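Local coordinates for programmed cell death 6-interacting protein (PDB 5WA1) that acts in multivesicular body biogenesis, cargo sorting, membrane repair and cytokinesis, and is represented here by its Bro1 domain, at residues A[144-147]-A[148-152]; A[327-330]-A[331-335]; A[305-308]-A[309-313]. All coordinates share one frame; numbering follows the deposited sequence.

Interaction 1 of 3, residues A[144-147]-A[148-152]; sequences VLFN and CAALA
A buried stretch of the α-helix 137-157, in the core of the Bro1 domain, brings Val144-Asn147 against Cys148-Leu151 by i to i+4 pairing. Four consecutive amides close it: Cys148 N donates to Val144 O at 3.0 Å, and Ala149, Ala150 and Leu151 follow on Leu145, Phe146 and Asn147. Side-chain contact between the two halves is light. The Leu145 CD1 methyl reaches Cys148 CB at 4.2 Å, because CG stands anti to the backbone N (chi1 -175°) and the leucine therefore leans along the helix toward the next turn. Val144 CG1 meets Cys148 SG at 4.4 Å, and SG also sits 3.4 Å from Val144 O.

Tyr93 of helix 83-97 packs on Val144 and Leu145, and Phe181 of helix 164-191 makes an edge-to-face stack with Phe146 and also touches Ala149. Buried Asn147 has a polar partner beyond the helix, its OD1 accepting from the backbone N of Lys31. Asn147 OD1 also lies in the plane of the Phe146 ring at its edge, 3.6 Å from Phe146 CD1. Ala150 CB approaches that ring obliquely, 4.4 Å from Phe146 CE1.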
ATOM      1  N   VAL A 144      13.793  -0.557   7.692  1.00 52.26           N
ATOM      2  CA  VAL A 144      12.770  -0.661   8.726  1.00 49.64           C
ATOM      3  C   VAL A 144      11.468  -0.028   8.251  1.00 50.19           C
ATOM      4  O   VAL A 144      10.384  -0.593   8.441  1.00 47.27           O
ATOM      5  CB  VAL A 144      13.276  -0.039  10.041  1.00 49.84           C
ATOM      6  CG1 VAL A 144      12.127   0.210  10.999  1.00 51.48           C
ATOM      7  CG2 VAL A 144      14.280  -0.960  10.670  1.00 52.69           C
ATOM      8  N   LEU A 145      11.546   1.141   7.610  1.00 46.31           N
ATOM      9  CA  LEU A 145      10.321   1.757   7.109  1.00 50.90           C
ATOM     10  C   LEU A 145       9.684   0.910   6.013  1.00 52.83           C
ATOM     11  O   LEU A 145       8.455   0.880   5.892  1.00 44.84           O
ATOM     12  CB  LEU A 145      10.596   3.173   6.595  1.00 48.68           C
ATOM     13  CG  LEU A 145       9.330   3.929   6.161  1.00 53.39           C
ATOM     14  CD1 LEU A 145       8.298   3.929   7.285  1.00 50.58           C
ATOM     15  CD2 LEU A 145       9.656   5.355   5.706  1.00 49.45           C
ATOM     16  N   PHE A 146      10.502   0.217   5.216  1.00 47.65           N
ATOM     17  CA  PHE A 146       9.971  -0.728   4.237  1.00 52.14           C
ATOM     18  C   PHE A 146       9.125  -1.796   4.913  1.00 49.13           C
ATOM     19  O   PHE A 146       8.039  -2.139   4.434  1.00 42.60           O
ATOM     20  CB  PHE A 146      11.124  -1.378   3.464  1.00 49.20           C
ATOM     21  CG  PHE A 146      10.674  -2.257   2.318  1.00 47.63           C
ATOM     22  CD1 PHE A 146      10.310  -3.580   2.535  1.00 41.24           C
ATOM     23  CD2 PHE A 146      10.626  -1.755   1.026  1.00 43.18           C
ATOM     24  CE1 PHE A 146       9.890  -4.380   1.487  1.00 46.48           C
ATOM     25  CE2 PHE A 146      10.219  -2.553  -0.037  1.00 44.03           C
ATOM     26  CZ  PHE A 146       9.850  -3.867   0.195  1.00 42.24           C
ATOM     27  N   ASN A 147       9.621  -2.353   6.018  1.00 48.25           N
ATOM     28  CA  ASN A 147       8.883  -3.412   6.696  1.00 41.52           C
ATOM     29  C   ASN A 147       7.643  -2.874   7.393  1.00 42.38           C
ATOM     30  O   ASN A 147       6.651  -3.598   7.505  1.00 49.85           O
ATOM     31  CB  ASN A 147       9.799  -4.147   7.685  1.00 49.39           C
ATOM     32  CG  ASN A 147      10.711  -5.147   6.989  1.00 51.63           C
ATOM     33  OD1 ASN A 147      10.828  -5.130   5.766  1.00 49.40           O
ATOM     34  ND2 ASN A 147      11.354  -6.021   7.759  1.00 51.61           N
ATOM     35  N   CYS A 148       7.673  -1.626   7.878  1.00 44.61           N
ATOM     36  CA  CYS A 148       6.443  -1.021   8.386  1.00 44.14           C
ATOM     37  C   CYS A 148       5.382  -0.997   7.295  1.00 41.92           C
ATOM     38  O   CYS A 148       4.241  -1.431   7.503  1.00 43.08           O
ATOM     39  CB  CYS A 148       6.698   0.400   8.884  1.00 43.13           C
ATOM     40  SG  CYS A 148       7.833   0.549  10.289  1.00 50.74           S
ATOM     41  N   ALA A 149       5.753  -0.488   6.119  1.00 41.97           N
ATOM     42  CA  ALA A 149       4.817  -0.431   4.997  1.00 44.79           C
ATOM     43  C   ALA A 149       4.367  -1.826   4.580  1.00 45.37           C
ATOM     44  O   ALA A 149       3.174  -2.061   4.350  1.00 40.25           O
ATOM     45  CB  ALA A 149       5.472   0.301   3.824  1.00 39.11           C
ATOM     46  N   ALA A 150       5.312  -2.766   4.481  1.00 42.40           N
ATOM     47  CA  ALA A 150       4.984  -4.126   4.060  1.00 43.43           C
ATOM     48  C   ALA A 150       4.052  -4.802   5.056  1.00 46.65           C
ATOM     49  O   ALA A 150       3.051  -5.420   4.670  1.00 39.12           O
ATOM     50  CB  ALA A 150       6.274  -4.939   3.892  1.00 41.63           C
ATOM     51  N   LEU A 151       4.373  -4.721   6.351  1.00 40.93           N
ATOM     52  CA  LEU A 151       3.494  -5.329   7.342  1.00 40.57           C
ATOM     53  C   LEU A 151       2.125  -4.655   7.346  1.00 41.44           C
ATOM     54  O   LEU A 151       1.095  -5.330   7.460  1.00 44.43           O
ATOM     55  CB  LEU A 151       4.153  -5.287   8.731  1.00 42.30           C
ATOM     56  CG  LEU A 151       3.348  -5.960   9.848  1.00 49.82           C
ATOM     57  CD1 LEU A 151       3.135  -7.433   9.544  1.00 49.84           C
ATOM     58  CD2 LEU A 151       3.995  -5.794  11.225  1.00 47.77           C
ATOM     59  N   ALA A 152       2.088  -3.329   7.174  1.00 44.38           N
ATOM     60  CA  ALA A 152       0.803  -2.639   7.070  1.00 45.93           C
ATOM     61  C   ALA A 152       0.005  -3.130   5.866  1.00 44.25           C
ATOM     62  O   ALA A 152      -1.222  -3.280   5.943  1.00 42.95           O
ATOM     63  CB  ALA A 152       1.014  -1.129   6.975  1.00 45.76           C
TER

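Interaction 2 of 3, residues A[327-330]-A[331-335]; sequences RALA and AAKKD
The flat groups that meet between residues 327-330 and 331-335 are peptide units, and the Leu329 carbonyl has the base of Lys333 beside it. Its oxygen receives the Lys333 amide, Lys333 N to Leu329 O being 2.9 Å. Lys333 CG comes within 3.4 Å of the same Leu329 O, so the root of the lysine lies close against the acceptor that holds its own backbone. The carbonyl of Ala328 is flanked in a similar way: Ala332 N bonds to Ala328 O, and Ala332 CB approaches that oxygen to 3.3 Å.

All this is the regular i to i+4 ladder of helix 319-340, which runs along one arm of the elongated, largely helical Bro1 domain, far from the centre of the chain. Ala331 on Arg327 and Lys334 on Ala330 supply the two other rungs.

The main side-chain meeting is between Leu329 and Lys333, which cross obliquely. Leu329 CG stands anti to its backbone N (chi1 176°), and this carries CD1 forward to the lysine. Lys333 is extended beyond CG, so its methylenes rather than its amine do most of the touching: Lys333 CE lies 3.8 Å from Leu329 CD1, and Lys333 NZ ends 4.1 Å from Leu329 CD2. Helix 291-311 lies alongside, with Leu298 and Gln299 against Leu329, Gln299 also against Lys333, and Ile295 against Ala332. Ala330, Ala331 and Lys334 are exposed, and there Lys334 CB sits 3.4 Å from Ala330 O.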
ATOM      1  N   ARG A 327     -27.348 -10.306 -17.107  1.00 67.16           N
ATOM      2  CA  ARG A 327     -28.775 -10.276 -16.795  1.00 68.26           C
ATOM      3  C   ARG A 327     -29.353  -8.884 -17.027  1.00 62.77           C
ATOM      4  O   ARG A 327     -30.448  -8.748 -17.584  1.00 61.95           O
ATOM      5  CB  ARG A 327     -29.019 -10.730 -15.356  1.00 70.49           C
ATOM      6  CG  ARG A 327     -29.157 -12.235 -15.207  1.00 80.94           C
ATOM      7  CD  ARG A 327     -29.554 -12.632 -13.791  1.00 89.02           C
ATOM      8  NE  ARG A 327     -28.429 -12.587 -12.859  1.00 96.48           N
ATOM      9  CZ  ARG A 327     -28.206 -11.603 -11.992  1.00 93.01           C
ATOM     10  NH1 ARG A 327     -29.034 -10.568 -11.929  1.00 91.20           N
ATOM     11  NH2 ARG A 327     -27.155 -11.657 -11.184  1.00 78.54           N
ATOM     12  N   ALA A 328     -28.631  -7.837 -16.616  1.00 60.16           N
ATOM     13  CA  ALA A 328     -29.132  -6.481 -16.810  1.00 54.63           C
ATOM     14  C   ALA A 328     -29.147  -6.109 -18.286  1.00 55.53           C
ATOM     15  O   ALA A 328     -30.085  -5.462 -18.764  1.00 47.71           O
ATOM     16  CB  ALA A 328     -28.283  -5.490 -16.013  1.00 45.54           C
ATOM     17  N   LEU A 329     -28.116  -6.518 -19.022  1.00 49.27           N
ATOM     18  CA  LEU A 329     -28.008  -6.156 -20.431  1.00 52.18           C
ATOM     19  C   LEU A 329     -29.063  -6.873 -21.268  1.00 49.95           C
ATOM     20  O   LEU A 329     -29.649  -6.278 -22.181  1.00 55.47           O
ATOM     21  CB  LEU A 329     -26.587  -6.461 -20.926  1.00 51.91           C
ATOM     22  CG  LEU A 329     -26.254  -6.245 -22.409  1.00 61.20           C
ATOM     23  CD1 LEU A 329     -26.483  -4.802 -22.834  1.00 49.15           C
ATOM     24  CD2 LEU A 329     -24.810  -6.690 -22.722  1.00 53.87           C
ATOM     25  N   ALA A 330     -29.346  -8.139 -20.952  1.00 57.93           N
ATOM     26  CA  ALA A 330     -30.413  -8.860 -21.646  1.00 58.54           C
ATOM     27  C   ALA A 330     -31.769  -8.201 -21.420  1.00 64.46           C
ATOM     28  O   ALA A 330     -32.546  -8.017 -22.366  1.00 66.66           O
ATOM     29  CB  ALA A 330     -30.447 -10.318 -21.191  1.00 63.17           C
ATOM     30  N   ALA A 331     -32.083  -7.846 -20.171  1.00 61.94           N
ATOM     31  CA  ALA A 331     -33.376  -7.215 -19.908  1.00 66.96           C
ATOM     32  C   ALA A 331     -33.460  -5.847 -20.574  1.00 60.28           C
ATOM     33  O   ALA A 331     -34.486  -5.501 -21.172  1.00 58.38           O
ATOM     34  CB  ALA A 331     -33.624  -7.106 -18.403  1.00 58.73           C
ATOM     35  N   ALA A 332     -32.375  -5.070 -20.509  1.00 57.24           N
ATOM     36  CA  ALA A 332     -32.347  -3.761 -21.154  1.00 56.33           C
ATOM     37  C   ALA A 332     -32.606  -3.871 -22.653  1.00 52.82           C
ATOM     38  O   ALA A 332     -33.441  -3.146 -23.203  1.00 49.96           O
ATOM     39  CB  ALA A 332     -31.007  -3.080 -20.897  1.00 52.02           C
ATOM     40  N   LYS A 333     -31.875  -4.761 -23.336  1.00 47.84           N
ATOM     41  CA  LYS A 333     -32.046  -4.917 -24.784  1.00 58.29           C
ATOM     42  C   LYS A 333     -33.449  -5.382 -25.138  1.00 62.83           C
ATOM     43  O   LYS A 333     -34.045  -4.904 -26.114  1.00 58.82           O
ATOM     44  CB  LYS A 333     -31.031  -5.916 -25.337  1.00 55.88           C
ATOM     45  CG  LYS A 333     -29.621  -5.401 -25.467  1.00 62.21           C
ATOM     46  CD  LYS A 333     -28.702  -6.520 -25.937  1.00 68.27           C
ATOM     47  CE  LYS A 333     -27.329  -5.994 -26.294  1.00 75.99           C
ATOM     48  NZ  LYS A 333     -26.336  -7.084 -26.541  1.00 85.57           N
ATOM     49  N   LYS A 334     -33.978  -6.346 -24.382  1.00 64.25           N
ATOM     50  CA  LYS A 334     -35.316  -6.853 -24.659  1.00 62.54           C
ATOM     51  C   LYS A 334     -36.343  -5.726 -24.625  1.00 67.26           C
ATOM     52  O   LYS A 334     -37.158  -5.581 -25.548  1.00 64.94           O
ATOM     53  CB  LYS A 334     -35.679  -7.948 -23.654  1.00 62.45           C
ATOM     54  CG  LYS A 334     -36.979  -8.675 -23.982  1.00 69.27           C
ATOM     55  CD  LYS A 334     -37.288  -9.756 -22.959  1.00 79.78           C
ATOM     56  CE  LYS A 334     -38.270  -9.270 -21.901  1.00 85.27           C
ATOM     57  NZ  LYS A 334     -39.682  -9.227 -22.396  1.00 85.63           N
ATOM     58  N   ASP A 335     -36.312  -4.905 -23.572  1.00 57.20           N
ATOM     59  CA  ASP A 335     -37.285  -3.822 -23.477  1.00 64.91           C
ATOM     60  C   ASP A 335     -36.996  -2.702 -24.470  1.00 53.56           C
ATOM     61  O   ASP A 335     -37.926  -2.042 -24.941  1.00 55.14           O
ATOM     62  CB  ASP A 335     -37.329  -3.268 -22.050  1.00 72.42           C
ATOM     63  CG  ASP A 335     -38.132  -4.147 -21.103  1.00 86.05           C
ATOM     64  OD1 ASP A 335     -38.881  -5.020 -21.588  1.00 90.11           O
ATOM     65  OD2 ASP A 335     -38.021  -3.956 -19.870  1.00 91.60           O
TER

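Interaction 3 of 3, residues A[305-308]-A[309-313]; sequences IKTV and ASRYD
Thr307 and Arg311 run alongside each other over the last turn of helix 291-311. The Thr307 methyl sits above the centre of one guanidinium face, CG2 being 3.3 Å from Arg311 CZ, a close apolar cover for a flat cationic group. With OG1 placed beside the backbone N (chi1 -56°), Thr307 holds CG2 anti to that N and directed along the helix, while OG1 bonds back to Glu303 O. Arg311 runs extended from CG to NE, next to the threonine, its CG 3.3 Å from Thr307 O.

Ser310 takes the rotamer with OG between its backbone N and carbonyl carbon (chi1 59°). There OG is 3.2 Å from Lys306 O and 3.3 Å from Thr307 O, and its single proton may serve either carbonyl.

Tyr312 N still bonds to Val308 O at 3.0 Å, although Tyr312 is the first residue to leave helical backbone angles. Arg311 CB lies 3.8 Å above the Tyr312 ring, over the centre, and Pro264 and Ala267 of helix 262-287 also touch the tyrosine. Thr307 thus divides its roles: the hydroxyl is satisfied one turn back, and the arginine's charged plane is met by a methyl, through van der Waals contact rather than a polar bond.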
ATOM      1  N   ILE A 305     -15.312  -7.263 -18.684  1.00 41.98           N
ATOM      2  CA  ILE A 305     -15.338  -8.419 -17.794  1.00 43.93           C
ATOM      3  C   ILE A 305     -15.063  -9.708 -18.557  1.00 45.52           C
ATOM      4  O   ILE A 305     -14.404 -10.621 -18.033  1.00 52.26           O
ATOM      5  CB  ILE A 305     -16.679  -8.453 -17.034  1.00 43.23           C
ATOM      6  CG1 ILE A 305     -16.660  -7.405 -15.925  1.00 54.59           C
ATOM      7  CG2 ILE A 305     -16.954  -9.820 -16.431  1.00 43.92           C
ATOM      8  CD1 ILE A 305     -15.445  -7.519 -15.001  1.00 52.14           C
ATOM      9  N   LYS A 306     -15.531  -9.805 -19.806  1.00 40.99           N
ATOM     10  CA  LYS A 306     -15.187 -10.963 -20.629  1.00 43.51           C
ATOM     11  C   LYS A 306     -13.682 -11.047 -20.863  1.00 48.72           C
ATOM     12  O   LYS A 306     -13.101 -12.140 -20.840  1.00 49.42           O
ATOM     13  CB  LYS A 306     -15.931 -10.899 -21.964  1.00 46.87           C
ATOM     14  CG  LYS A 306     -15.672 -12.077 -22.895  1.00 60.44           C
ATOM     15  CD  LYS A 306     -16.480 -11.938 -24.174  1.00 70.30           C
ATOM     16  CE  LYS A 306     -16.005 -12.906 -25.246  1.00 80.97           C
ATOM     17  NZ  LYS A 306     -16.653 -12.611 -26.555  1.00 84.69           N
ATOM     18  N   THR A 307     -13.030  -9.903 -21.086  1.00 47.74           N
ATOM     19  CA  THR A 307     -11.587  -9.915 -21.321  1.00 49.13           C
ATOM     20  C   THR A 307     -10.830 -10.350 -20.073  1.00 49.27           C
ATOM     21  O   THR A 307      -9.820 -11.061 -20.166  1.00 50.20           O
ATOM     22  CB  THR A 307     -11.123  -8.534 -21.790  1.00 48.65           C
ATOM     23  OG1 THR A 307     -11.868  -8.148 -22.951  1.00 53.12           O
ATOM     24  CG2 THR A 307      -9.657  -8.559 -22.158  1.00 50.87           C
ATOM     25  N   VAL A 308     -11.309  -9.942 -18.898  1.00 44.31           N
ATOM     26  CA  VAL A 308     -10.685 -10.341 -17.641  1.00 49.58           C
ATOM     27  C   VAL A 308     -10.906 -11.823 -17.380  1.00 57.29           C
ATOM     28  O   VAL A 308     -10.006 -12.529 -16.902  1.00 49.20           O
ATOM     29  CB  VAL A 308     -11.231  -9.470 -16.496  1.00 51.16           C
ATOM     30  CG1 VAL A 308     -10.767  -9.981 -15.142  1.00 52.21           C
ATOM     31  CG2 VAL A 308     -10.793  -8.048 -16.695  1.00 41.45           C
ATOM     32  N   ALA A 309     -12.110 -12.316 -17.690  1.00 51.91           N
ATOM     33  CA  ALA A 309     -12.432 -13.720 -17.469  1.00 55.45           C
ATOM     34  C   ALA A 309     -11.570 -14.642 -18.323  1.00 57.12           C
ATOM     35  O   ALA A 309     -11.193 -15.730 -17.872  1.00 68.21           O
ATOM     36  CB  ALA A 309     -13.916 -13.967 -17.750  1.00 56.34           C
ATOM     37  N   SER A 310     -11.238 -14.235 -19.549  1.00 54.47           N
ATOM     38  CA  SER A 310     -10.429 -15.091 -20.409  1.00 58.20           C
ATOM     39  C   SER A 310      -8.923 -14.923 -20.187  1.00 61.32           C
ATOM     40  O   SER A 310      -8.173 -15.890 -20.364  1.00 68.73           O
ATOM     41  CB  SER A 310     -10.760 -14.840 -21.885  1.00 66.15           C
ATOM     42  OG  SER A 310     -10.542 -13.489 -22.242  1.00 73.17           O
ATOM     43  N   ARG A 311      -8.458 -13.737 -19.794  1.00 62.44           N
ATOM     44  CA  ARG A 311      -7.018 -13.500 -19.679  1.00 62.22           C
ATOM     45  C   ARG A 311      -6.461 -13.746 -18.286  1.00 65.70           C
ATOM     46  O   ARG A 311      -5.343 -14.260 -18.146  1.00 68.41           O
ATOM     47  CB  ARG A 311      -6.680 -12.067 -20.074  1.00 60.10           C
ATOM     48  CG  ARG A 311      -6.885 -11.768 -21.516  1.00 64.70           C
ATOM     49  CD  ARG A 311      -6.143 -10.511 -21.882  1.00 65.41           C
ATOM     50  NE  ARG A 311      -6.631  -9.985 -23.149  1.00 68.40           N
ATOM     51  CZ  ARG A 311      -6.628  -8.696 -23.451  1.00 67.72           C
ATOM     52  NH1 ARG A 311      -7.099  -8.293 -24.616  1.00 63.65           N
ATOM     53  NH2 ARG A 311      -6.171  -7.812 -22.565  1.00 65.77           N
ATOM     54  N   TYR A 312      -7.188 -13.354 -17.253  1.00 63.24           N
ATOM     55  CA  TYR A 312      -6.680 -13.343 -15.888  1.00 56.51           C
ATOM     56  C   TYR A 312      -7.494 -14.279 -15.010  1.00 57.01           C
ATOM     57  O   TYR A 312      -7.727 -14.014 -13.828  1.00 55.87           O
ATOM     58  CB  TYR A 312      -6.669 -11.916 -15.352  1.00 49.26           C
ATOM     59  CG  TYR A 312      -5.896 -10.993 -16.265  1.00 49.30           C
ATOM     60  CD1 TYR A 312      -4.555 -11.234 -16.537  1.00 51.82           C
ATOM     61  CD2 TYR A 312      -6.504  -9.896 -16.865  1.00 49.44           C
ATOM     62  CE1 TYR A 312      -3.834 -10.405 -17.375  1.00 59.09           C
ATOM     63  CE2 TYR A 312      -5.785  -9.062 -17.714  1.00 50.53           C
ATOM     64  CZ  TYR A 312      -4.458  -9.323 -17.961  1.00 55.17           C
ATOM     65  OH  TYR A 312      -3.733  -8.504 -18.796  1.00 69.12           O
ATOM     66  N   ASP A 313      -7.905 -15.404 -15.603  1.00 68.54           N
ATOM     67  CA  ASP A 313      -8.856 -16.309 -14.970  1.00 82.56           C
ATOM     68  C   ASP A 313      -8.305 -16.901 -13.683  1.00 84.33           C
ATOM     69  O   ASP A 313      -9.056 -17.133 -12.729  1.00 84.42           O
ATOM     70  CB  ASP A 313      -9.230 -17.423 -15.950  1.00 98.60           C
ATOM     71  CG  ASP A 313     -10.265 -18.374 -15.387  1.00114.70           C
ATOM     72  OD1 ASP A 313      -9.877 -19.343 -14.699  1.00122.47           O
ATOM     73  OD2 ASP A 313     -11.469 -18.153 -15.634  1.00120.22           O
TER

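All three contacts are short helical stretches built on i to i+4 amide bonds, but their surroundings differ. Interaction 1 is core: every touching residue is buried, its side chains are mostly apolar, and its one polar side chain is satisfied from outside the helix. Interactions 2 and 3 are partly buried, each with one apolar flank inward and charged or hydroxyl groups outward. They sit on successive helices, 319-340 and 291-311, which touch, although the nearest atoms of interactions 2 and 3 are about 10 Å apart; both fall in the region that interacts with CHMP4 proteins. Interaction 2 is mid-helix, whereas interaction 3 leaves its helix at Tyr312. The centre of interaction 1 lies 48 Å and 32 Å from theirs, respectively.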